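Local coordinates for protein probable Thioesterase (Bartonella henselae, PDB 3HM0) that probably hydrolyses thioesters, such as acyl-coenzyme A compounds, as a member of the hotdog-fold thioesterase superfamily, at residues Q40-V45 / D108-I113; V93-E98 / A146-E151; E128-H133 / T140-I145. All coordinates share one frame; numbering follows the deposited sequence.

Contact 1 (Q40-V45 / D108-I113); sequences QARVYV and DNLLTI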
loop_
_atom_site.group_PDB
_atom_site.type_symbol
_atom_site.label_atom_id
_atom_site.label_comp_id
_atom_site.label_asym_id
_atom_site.label_seq_id
_atom_site.Cartn_x
_atom_site.Cartn_y
_atom_site.Cartn_z
ATOM N N GLN A 40 18.548 6.550 -3.602
ATOM C CA GLN A 40 17.681 7.652 -3.219
ATOM C C GLN A 40 16.222 7.438 -3.642
ATOM O O GLN A 40 15.936 6.847 -4.683
ATOM C CB GLN A 40 18.197 8.964 -3.791
ATOM C CG GLN A 40 19.636 9.308 -3.386
ATOM C CD GLN A 40 19.906 10.810 -3.359
ATOM O OE1 GLN A 40 19.505 11.556 -4.261
ATOM N NE2 GLN A 40 20.572 11.258 -2.311
ATOM N N ALA A 41 15.306 7.912 -2.809
ATOM C CA ALA A 41 13.900 7.982 -3.174
ATOM C C ALA A 41 13.289 9.215 -2.546
ATOM O O ALA A 41 13.703 9.650 -1.470
ATOM C CB ALA A 41 13.141 6.715 -2.750
ATOM N N ARG A 42 12.323 9.779 -3.252
ATOM C CA ARG A 42 11.566 10.941 -2.814
ATOM C C ARG A 42 10.309 10.496 -2.033
ATOM O O ARG A 42 9.783 9.406 -2.246
ATOM C CB ARG A 42 11.168 11.754 -4.059
ATOM C CG ARG A 42 10.490 13.100 -3.782
ATOM C CD ARG A 42 11.496 14.118 -3.307
ATOM N NE ARG A 42 12.427 14.488 -4.366
ATOM C CZ ARG A 42 13.262 15.520 -4.310
ATOM N NH1 ARG A 42 13.307 16.294 -3.236
ATOM N NH2 ARG A 42 14.051 15.779 -5.348
ATOM N N VAL A 43 9.842 11.339 -1.122
ATOM C CA VAL A 43 8.612 11.058 -0.402
ATOM C C VAL A 43 7.479 11.820 -1.070
ATOM O O VAL A 43 7.543 13.037 -1.238
ATOM C CB VAL A 43 8.686 11.499 1.063
ATOM C CG1 VAL A 43 7.299 11.474 1.701
ATOM C CG2 VAL A 43 9.718 10.652 1.857
ATOM N N TYR A 44 6.437 11.080 -1.416
ATOM C CA TYR A 44 5.257 11.609 -2.044
ATOM C C TYR A 44 4.052 11.493 -1.112
ATOM O O TYR A 44 4.165 10.919 -0.027
ATOM C CB TYR A 44 5.018 10.813 -3.324
ATOM C CG TYR A 44 6.141 10.929 -4.315
ATOM C CD1 TYR A 44 6.252 12.053 -5.144
ATOM C CD2 TYR A 44 7.105 9.928 -4.427
ATOM C CE1 TYR A 44 7.293 12.170 -6.072
ATOM C CE2 TYR A 44 8.160 10.040 -5.344
ATOM C CZ TYR A 44 8.233 11.159 -6.165
ATOM O OH TYR A 44 9.246 11.274 -7.074
ATOM N N VAL A 45 2.896 12.022 -1.527
ATOM C CA VAL A 45 1.716 12.018 -0.663
ATOM C C VAL A 45 1.354 10.597 -0.186
ATOM O O VAL A 45 0.974 10.385 0.974
ATOM C CB VAL A 45 0.503 12.761 -1.298
ATOM C CG1 VAL A 45 -0.753 12.640 -0.404
ATOM C CG2 VAL A 45 0.834 14.248 -1.539
ATOM N N ASP A 108 8.026 15.287 0.429
ATOM C CA ASP A 108 9.038 15.797 -0.489
ATOM C C ASP A 108 10.497 15.597 -0.087
ATOM O O ASP A 108 11.377 15.946 -0.867
ATOM C CB ASP A 108 8.794 17.274 -0.829
ATOM C CG ASP A 108 9.074 17.576 -2.279
ATOM O OD1 ASP A 108 9.110 16.605 -3.072
ATOM O OD2 ASP A 108 9.247 18.767 -2.644
ATOM N N ASN A 109 10.769 15.064 1.108
ATOM C CA ASN A 109 12.164 14.764 1.476
ATOM C C ASN A 109 12.790 13.866 0.448
ATOM O O ASN A 109 12.113 13.016 -0.139
ATOM C CB ASN A 109 12.286 14.028 2.802
ATOM C CG ASN A 109 12.231 14.942 4.009
ATOM O OD1 ASN A 109 12.304 14.451 5.144
ATOM N ND2 ASN A 109 12.079 16.269 3.789
ATOM N N LEU A 110 14.086 14.062 0.237
ATOM C CA LEU A 110 14.875 13.163 -0.570
ATOM C C LEU A 110 15.622 12.231 0.365
ATOM O O LEU A 110 16.426 12.679 1.196
ATOM C CB LEU A 110 15.839 13.935 -1.449
ATOM C CG LEU A 110 16.617 13.080 -2.450
ATOM C CD1 LEU A 110 15.725 12.084 -3.205
ATOM C CD2 LEU A 110 17.341 14.019 -3.428
ATOM N N LEU A 111 15.331 10.934 0.243
ATOM C CA LEU A 111 15.880 9.937 1.158
ATOM C C LEU A 111 17.093 9.216 0.566
ATOM O O LEU A 111 17.125 8.920 -0.631
ATOM C CB LEU A 111 14.803 8.913 1.591
ATOM C CG LEU A 111 13.499 9.373 2.271
ATOM C CD1 LEU A 111 12.622 8.187 2.594
ATOM C CD2 LEU A 111 13.761 10.188 3.531
ATOM N N THR A 112 18.082 8.961 1.423
ATOM C CA THR A 112 19.226 8.110 1.116
ATOM C C THR A 112 19.029 6.794 1.865
ATOM O O THR A 112 18.814 6.792 3.089
ATOM C CB THR A 112 20.541 8.776 1.568
ATOM O OG1 THR A 112 20.619 10.092 1.017
ATOM C CG2 THR A 112 21.753 7.970 1.150
ATOM N N ILE A 113 19.057 5.692 1.117
ATOM C CA ILE A 113 18.870 4.367 1.670
ATOM C C ILE A 113 20.197 3.612 1.587
ATOM O O ILE A 113 20.745 3.442 0.504
ATOM C CB ILE A 113 17.756 3.579 0.923
ATOM C CG1 ILE A 113 16.458 4.392 0.846
ATOM C CG2 ILE A 113 17.493 2.216 1.598
ATOM C CD1 ILE A 113 15.547 3.989 -0.315
HETATM O O HOH W 1 6.426 14.758 -3.349
#
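The guanidinium of Arg-42 has the side chain of Leu-110 over one face, with Leu-110 CB 3.9 Å above the plane and displaced toward the rim. At its edge lies the carbonyl oxygen of Asp-108, which takes a hydrogen bond from Arg-42 NH1 (3.1 Å to Asp-108 O). The N-H...O angle of 173° and an acceptor almost in the guanidinium plane make this a well-directed bond. Arg-42 CG in turn lies over one face of the Tyr-44 ring, toward its rim. Bends at chi2 and chi3 (75° and 68°) fold the arginine over residues 108-110, where strand 110-120 begins, bringing Arg-42 CD within 3.1 Å of the same Asp-108 O. The Asp-108 carboxylate is placed less surely; it is modelled in a salt bridge with Arg-72 of the second subunit. On the same side of the sheet as Arg-42 and Leu-110, the Gln-40 amide sets OE1 against Leu-110 CD2 (3.4 Å).

These side chains sit on an antiparallel pairing at one border of the hotdog sheet, where strand 37-42 lies beside strand 110-120. Ala-41 and Leu-111 form a hydrogen-bonded pair, with Ala-41 N to Leu-111 O at 3.0 Å and Leu-111 N to Ala-41 O at 2.7 Å. Beyond Arg-42 the regular pairing gives way to a loop, yet Val-43 still bonds through N to Asn-109 O and through O to Asp-108 N. Away from the arginine, Ala-41 and Leu-111 pack on Phe-62 of helix 58-72. There Val-43 CG2 meets Leu-111 CD1 at 3.9 Å, and Ala-41 CB lies 4.4 Å from Ile-113 CD1.

Contact 2 (V93-E98 / A146-E151); sequences VVRHME and ALINEE
Arg-95 lies along Ala-146 and reaches on to Ile-148, and its course can be followed atom by atom. CB leaves the backbone in the direction of strand 136-149. CG stands anti to the carbonyl carbon (chi1 -84°) and touches the methyl of Ala-146, Arg-95 CG to Ala-146 CB being 3.7 Å. The bend at chi2 turns the chain along that strand, and Arg-95 NE passes the same Ala-146 CB at 4.0 Å. At the tip the two terminal nitrogens part company: Arg-95 NH2 rests 3.9 Å from Ile-148 CG2, whereas NH1 donates to the carbonyl oxygen of Phe-101 of the fourth subunit. Val-93 CB lies over one guanidinium face, toward the rim.

Ile-148 uses both of its branches. While CG2 meets the arginine, CG1 sits between backbone N and carbonyl carbon (chi1 65°) and packs against Val-93, with Val-93 CG2 to Ile-148 CG1 at 3.4 Å. The two side chains meet at about a right angle.

In the backbone, Val-93 and Ala-146 form an antiparallel hydrogen-bonded pair: Val-93 N to Ala-146 O and Ala-146 N to Val-93 O are each 2.8 Å. Past this pair, Arg-95 and His-96 both face Glu-144, a classic beta bulge. Residues 96-98 then pair with a strand of the fourth subunit, continuing the sheet across the interface as in hotdog dimers.

Side-chain packing across the segments is by van der Waals contact, aliphatic carbons and guanidinium nitrogens lying against methyls, while the backbone pair supplies the hydrogen bonds. The polar end of the arginine is thus used at the subunit boundary, where NH1 and the Phe-101 carbonyl link this border of the sheet to the partner.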
loop_
_atom_site.group_PDB
_atom_site.type_symbol
_atom_site.label_atom_id
_atom_site.label_comp_id
_atom_site.label_asym_id
_atom_site.label_seq_id
_atom_site.Cartn_x
_atom_site.Cartn_y
_atom_site.Cartn_z
ATOM N N VAL A 93 12.480 -14.003 0.945
ATOM C CA VAL A 93 11.484 -13.849 1.995
ATOM C C VAL A 93 12.171 -13.244 3.197
ATOM O O VAL A 93 13.267 -13.674 3.591
ATOM C CB VAL A 93 10.848 -15.192 2.413
ATOM C CG1 VAL A 93 9.790 -14.982 3.507
ATOM C CG2 VAL A 93 10.202 -15.867 1.220
ATOM N N VAL A 94 11.531 -12.224 3.753
ATOM C CA VAL A 94 11.934 -11.681 5.029
ATOM C C VAL A 94 11.531 -12.672 6.113
ATOM O O VAL A 94 10.364 -13.068 6.232
ATOM C CB VAL A 94 11.335 -10.294 5.293
ATOM C CG1 VAL A 94 11.964 -9.694 6.531
ATOM C CG2 VAL A 94 11.580 -9.377 4.089
ATOM N N ARG A 95 12.528 -13.083 6.886
ATOM C CA ARG A 95 12.309 -13.996 7.985
ATOM C C ARG A 95 12.179 -13.264 9.314
ATOM O O ARG A 95 11.291 -13.554 10.123
ATOM C CB ARG A 95 13.454 -14.989 8.028
ATOM C CG ARG A 95 13.264 -16.138 7.090
ATOM C CD ARG A 95 12.230 -17.076 7.632
ATOM N NE ARG A 95 11.845 -18.003 6.584
ATOM C CZ ARG A 95 10.687 -17.963 5.942
ATOM N NH1 ARG A 95 9.769 -17.049 6.259
ATOM N NH2 ARG A 95 10.447 -18.854 4.997
ATOM N N HIS A 96 13.064 -12.312 9.535
ATOM C CA HIS A 96 13.029 -11.519 10.733
ATOM C C HIS A 96 13.470 -10.113 10.369
ATOM O O HIS A 96 14.287 -9.911 9.476
ATOM C CB HIS A 96 13.921 -12.138 11.825
ATOM C CG HIS A 96 14.404 -11.156 12.853
ATOM N ND1 HIS A 96 13.817 -11.027 14.095
ATOM C CD2 HIS A 96 15.420 -10.254 12.824
ATOM C CE1 HIS A 96 14.449 -10.090 14.783
ATOM N NE2 HIS A 96 15.427 -9.606 14.036
ATOM N N MET A 97 12.900 -9.140 11.061
ATOM C CA MET A 97 13.251 -7.755 10.842
ATOM C C MET A 97 13.195 -6.984 12.180
ATOM O O MET A 97 12.285 -7.193 12.976
ATOM C CB MET A 97 12.293 -7.182 9.813
ATOM C CG MET A 97 12.703 -5.861 9.261
ATOM S SD MET A 97 11.703 -5.356 7.825
ATOM C CE MET A 97 12.789 -4.047 7.223
ATOM N N GLU A 98 14.187 -6.129 12.416
ATOM C CA GLU A 98 14.217 -5.204 13.542
ATOM C C GLU A 98 14.282 -3.802 13.023
ATOM O O GLU A 98 15.244 -3.446 12.337
ATOM C CB GLU A 98 15.466 -5.400 14.409
ATOM C CG GLU A 98 15.183 -6.036 15.768
ATOM C CD GLU A 98 15.723 -5.221 16.949
ATOM O OE1 GLU A 98 16.916 -4.809 16.911
ATOM O OE2 GLU A 98 14.950 -5.009 17.923
ATOM N N ALA A 146 15.622 -15.166 3.731
ATOM C CA ALA A 146 15.761 -16.523 3.211
ATOM C C ALA A 146 15.313 -16.610 1.744
ATOM O O ALA A 146 14.712 -15.664 1.194
ATOM C CB ALA A 146 14.945 -17.494 4.047
ATOM N N LEU A 147 15.576 -17.765 1.128
ATOM C CA LEU A 147 15.260 -18.025 -0.275
ATOM C C LEU A 147 14.338 -19.228 -0.360
ATOM O O LEU A 147 14.690 -20.298 0.125
ATOM C CB LEU A 147 16.556 -18.294 -1.064
ATOM C CG LEU A 147 16.413 -18.470 -2.587
ATOM C CD1 LEU A 147 15.820 -17.220 -3.222
ATOM C CD2 LEU A 147 17.745 -18.853 -3.277
ATOM N N ILE A 148 13.156 -19.075 -0.944
ATOM C CA ILE A 148 12.218 -20.194 -0.986
ATOM C C ILE A 148 11.640 -20.429 -2.366
ATOM O O ILE A 148 11.632 -19.528 -3.205
ATOM C CB ILE A 148 11.042 -20.020 0.001
ATOM C CG1 ILE A 148 10.167 -18.822 -0.391
ATOM C CG2 ILE A 148 11.534 -19.921 1.428
ATOM C CD1 ILE A 148 8.774 -18.847 0.234
ATOM N N ASN A 149 11.132 -21.638 -2.586
ATOM C CA ASN A 149 10.475 -21.972 -3.842
ATOM C C ASN A 149 8.960 -21.779 -3.791
ATOM O O ASN A 149 8.400 -21.456 -2.744
ATOM C CB ASN A 149 10.856 -23.374 -4.300
ATOM C CG ASN A 149 10.182 -24.474 -3.494
ATOM O OD1 ASN A 149 9.483 -24.220 -2.503
ATOM N ND2 ASN A 149 10.392 -25.716 -3.923
ATOM N N GLU A 150 8.308 -21.986 -4.928
ATOM C CA GLU A 150 6.870 -21.737 -5.107
ATOM C C GLU A 150 6.007 -22.427 -4.038
ATOM O O GLU A 150 4.873 -22.012 -3.763
ATOM C CB GLU A 150 6.477 -22.255 -6.483
ATOM C CG GLU A 150 5.550 -21.398 -7.307
ATOM C CD GLU A 150 5.221 -22.106 -8.621
ATOM O OE1 GLU A 150 6.118 -22.823 -9.141
ATOM O OE2 GLU A 150 4.073 -21.977 -9.120
ATOM N N GLU A 151 6.568 -23.483 -3.448
ATOM C CA GLU A 151 5.906 -24.288 -2.427
ATOM C C GLU A 151 6.271 -23.842 -1.000
ATOM O O GLU A 151 5.835 -24.449 -0.024
ATOM C CB GLU A 151 6.256 -25.771 -2.626
ATOM C CG GLU A 151 5.576 -26.438 -3.821
ATOM C CD GLU A 151 6.351 -26.288 -5.136
ATOM O OE1 GLU A 151 7.607 -26.195 -5.114
ATOM O OE2 GLU A 151 5.692 -26.282 -6.204
#

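Contact 3 (E128-H133 / T140-I145); sequences EQYILH and TAKVEI
Thr-140 meets Tyr-130 at the edge of the ring: its methyl lies near the ring plane, with Thr-140 CG2 to Tyr-130 CD1 at 3.4 Å. With chi1 at 67° the hydroxyl tucks over the backbone and the methyl swings toward the tyrosine. At this non-hydrogen-bonded pair, Thr-140 CA makes a C-H...O contact to Gln-129 O (3.5 Å). The tyrosine ring also meets Phe-36, with the planes nearly perpendicular.

Ala-141 comes next and bonds Gln-129 through both backbone atoms: Ala-141 N to Gln-129 O and Gln-129 N to Ala-141 O are both 2.8 Å, the latter with a nearly straight N-H...O angle of 172°. Its methyl points to the opposite side of the sheet, onto Phe-63 of helix 58-72. This regular register belongs to the beta hairpin of strands 124-133 and 136-149, inside the antiparallel sheet that packs on the central helix of a hotdog fold.

Lys-142 returns to the side of Tyr-130. Its methylene Lys-142 CE packs on Glu-128 CG at 3.8 Å, while Lys-142 NZ stands 3.7 Å from Tyr-130 OH, too far for a hydrogen bond. The Glu-128 carboxylate lies beyond salt-bridge range of this amine, and has a long, weak ion pair with Arg-116.

Val-143, again on the helix side, sets CG2 against Gln-129 OE1 (3.8 Å). That buried amide is satisfied at both ends: OE1 accepts from Arg-67 NH1, and NE2 bonds Thr-115 OG1 and Phe-63 O.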
loop_
_atom_site.group_PDB
_atom_site.type_symbol
_atom_site.label_atom_id
_atom_site.label_comp_id
_atom_site.label_asym_id
_atom_site.label_seq_id
_atom_site.Cartn_x
_atom_site.Cartn_y
_atom_site.Cartn_z
ATOM N N GLU A 128 21.967 -4.944 6.932
ATOM C CA GLU A 128 21.864 -3.766 7.778
ATOM C C GLU A 128 21.484 -2.616 6.877
ATOM O O GLU A 128 22.255 -2.239 5.989
ATOM C CB GLU A 128 23.197 -3.434 8.454
ATOM C CG GLU A 128 23.507 -4.230 9.717
ATOM C CD GLU A 128 24.950 -4.001 10.230
ATOM O OE1 GLU A 128 25.609 -3.001 9.818
ATOM O OE2 GLU A 128 25.414 -4.832 11.052
ATOM N N GLN A 129 20.306 -2.036 7.118
ATOM C CA GLN A 129 19.820 -0.946 6.272
ATOM C C GLN A 129 19.610 0.309 7.074
ATOM O O GLN A 129 19.239 0.226 8.235
ATOM C CB GLN A 129 18.543 -1.355 5.543
ATOM C CG GLN A 129 18.708 -2.589 4.690
ATOM C CD GLN A 129 17.587 -2.755 3.704
ATOM O OE1 GLN A 129 16.625 -3.487 3.973
ATOM N NE2 GLN A 129 17.689 -2.070 2.551
ATOM N N TYR A 130 19.846 1.461 6.445
ATOM C CA TYR A 130 19.674 2.765 7.071
ATOM C C TYR A 130 18.914 3.741 6.157
ATOM O O TYR A 130 19.051 3.708 4.927
ATOM C CB TYR A 130 21.041 3.364 7.471
ATOM C CG TYR A 130 21.837 2.506 8.445
ATOM C CD1 TYR A 130 21.619 2.584 9.818
ATOM C CD2 TYR A 130 22.793 1.598 7.986
ATOM C CE1 TYR A 130 22.328 1.781 10.709
ATOM C CE2 TYR A 130 23.511 0.790 8.869
ATOM C CZ TYR A 130 23.278 0.887 10.232
ATOM O OH TYR A 130 23.989 0.082 11.110
ATOM N N ILE A 131 18.115 4.616 6.765
ATOM C CA ILE A 131 17.450 5.663 6.016
ATOM C C ILE A 131 17.786 7.026 6.591
ATOM O O ILE A 131 17.470 7.322 7.737
ATOM C CB ILE A 131 15.915 5.441 5.895
ATOM C CG1 ILE A 131 15.632 4.184 5.054
ATOM C CG2 ILE A 131 15.245 6.672 5.259
ATOM C CD1 ILE A 131 14.212 3.750 5.007
ATOM N N LEU A 132 18.442 7.852 5.778
ATOM C CA LEU A 132 18.785 9.212 6.184
ATOM C C LEU A 132 18.113 10.235 5.289
ATOM O O LEU A 132 17.812 9.965 4.115
ATOM C CB LEU A 132 20.302 9.456 6.113
ATOM C CG LEU A 132 21.191 8.506 6.902
ATOM C CD1 LEU A 132 21.491 7.288 6.076
ATOM C CD2 LEU A 132 22.481 9.226 7.325
ATOM N N HIS A 133 17.891 11.408 5.867
ATOM C CA HIS A 133 17.630 12.584 5.097
ATOM C C HIS A 133 18.823 13.532 5.257
ATOM O O HIS A 133 18.995 14.151 6.309
ATOM C CB HIS A 133 16.336 13.247 5.539
ATOM C CG HIS A 133 16.075 14.532 4.832
ATOM N ND1 HIS A 133 15.794 15.703 5.500
ATOM C CD2 HIS A 133 16.103 14.844 3.513
ATOM C CE1 HIS A 133 15.636 16.680 4.623
ATOM N NE2 HIS A 133 15.815 16.184 3.409
ATOM N N THR A 140 16.462 2.794 11.086
ATOM C CA THR A 140 17.545 1.810 10.891
ATOM C C THR A 140 16.951 0.416 10.989
ATOM O O THR A 140 15.971 0.231 11.702
ATOM C CB THR A 140 18.617 1.872 12.004
ATOM O OG1 THR A 140 18.024 1.435 13.230
ATOM C CG2 THR A 140 19.198 3.268 12.178
ATOM N N ALA A 141 17.542 -0.569 10.318
ATOM C CA ALA A 141 16.956 -1.906 10.346
ATOM C C ALA A 141 17.944 -3.066 10.168
ATOM O O ALA A 141 18.938 -2.950 9.425
ATOM C CB ALA A 141 15.816 -2.011 9.330
ATOM N N LYS A 142 17.655 -4.171 10.859
ATOM C CA LYS A 142 18.363 -5.423 10.675
ATOM C C LYS A 142 17.379 -6.409 10.100
ATOM O O LYS A 142 16.289 -6.602 10.628
ATOM C CB LYS A 142 18.946 -5.958 11.991
ATOM C CG LYS A 142 20.354 -5.437 12.359
ATOM C CD LYS A 142 20.306 -4.102 13.128
ATOM C CE LYS A 142 21.561 -3.226 12.874
ATOM N NZ LYS A 142 21.264 -1.730 12.893
ATOM N N VAL A 143 17.756 -7.014 8.982
ATOM C CA VAL A 143 16.826 -7.837 8.244
ATOM C C VAL A 143 17.456 -9.187 8.001
ATOM O O VAL A 143 18.629 -9.274 7.638
ATOM C CB VAL A 143 16.479 -7.196 6.890
ATOM C CG1 VAL A 143 15.206 -7.755 6.390
ATOM C CG2 VAL A 143 16.340 -5.682 7.019
ATOM N N GLU A 144 16.677 -10.238 8.198
ATOM C CA GLU A 144 17.076 -11.585 7.822
ATOM C C GLU A 144 16.271 -12.088 6.613
ATOM O O GLU A 144 15.038 -12.138 6.647
ATOM C CB GLU A 144 16.883 -12.534 9.010
ATOM C CG GLU A 144 17.567 -13.884 8.836
ATOM C CD GLU A 144 17.209 -14.877 9.924
ATOM O OE1 GLU A 144 17.322 -14.531 11.134
ATOM O OE2 GLU A 144 16.812 -16.010 9.550
ATOM N N ILE A 145 16.977 -12.500 5.566
ATOM C CA ILE A 145 16.359 -12.925 4.306
ATOM C C ILE A 145 16.660 -14.379 3.977
ATOM O O ILE A 145 17.816 -14.774 3.943
ATOM C CB ILE A 145 16.894 -12.073 3.134
ATOM C CG1 ILE A 145 17.007 -10.585 3.521
ATOM C CG2 ILE A 145 16.073 -12.297 1.879
ATOM C CD1 ILE A 145 15.730 -9.785 3.438
#

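How the contacts relate
All three contacts belong to one antiparallel sheet, ordered 37-42, 110-120, 124-133, 136-149, 90-101. Contact 1 joins the first two strands and contact 2 the last two, their centres about 26 Å apart. Contact 3 lies between, its centre about 15 Å from that of contact 1 and about 16 Å from that of contact 2. Probable backbone hydrogen bonds connect it to both, Thr-112 N to Leu-132 O (2.9 Å) and Arg-95 N to Glu-144 O (2.7 Å). Along the chain, contact 1 closes before contact 3 opens, whereas contacts 1 and 2 interleave. Together they hold the sheet around helix 58-72; strand 90-101 continues it into the fourth subunit, as in hotdog dimers, and the 37-42 border meets the second.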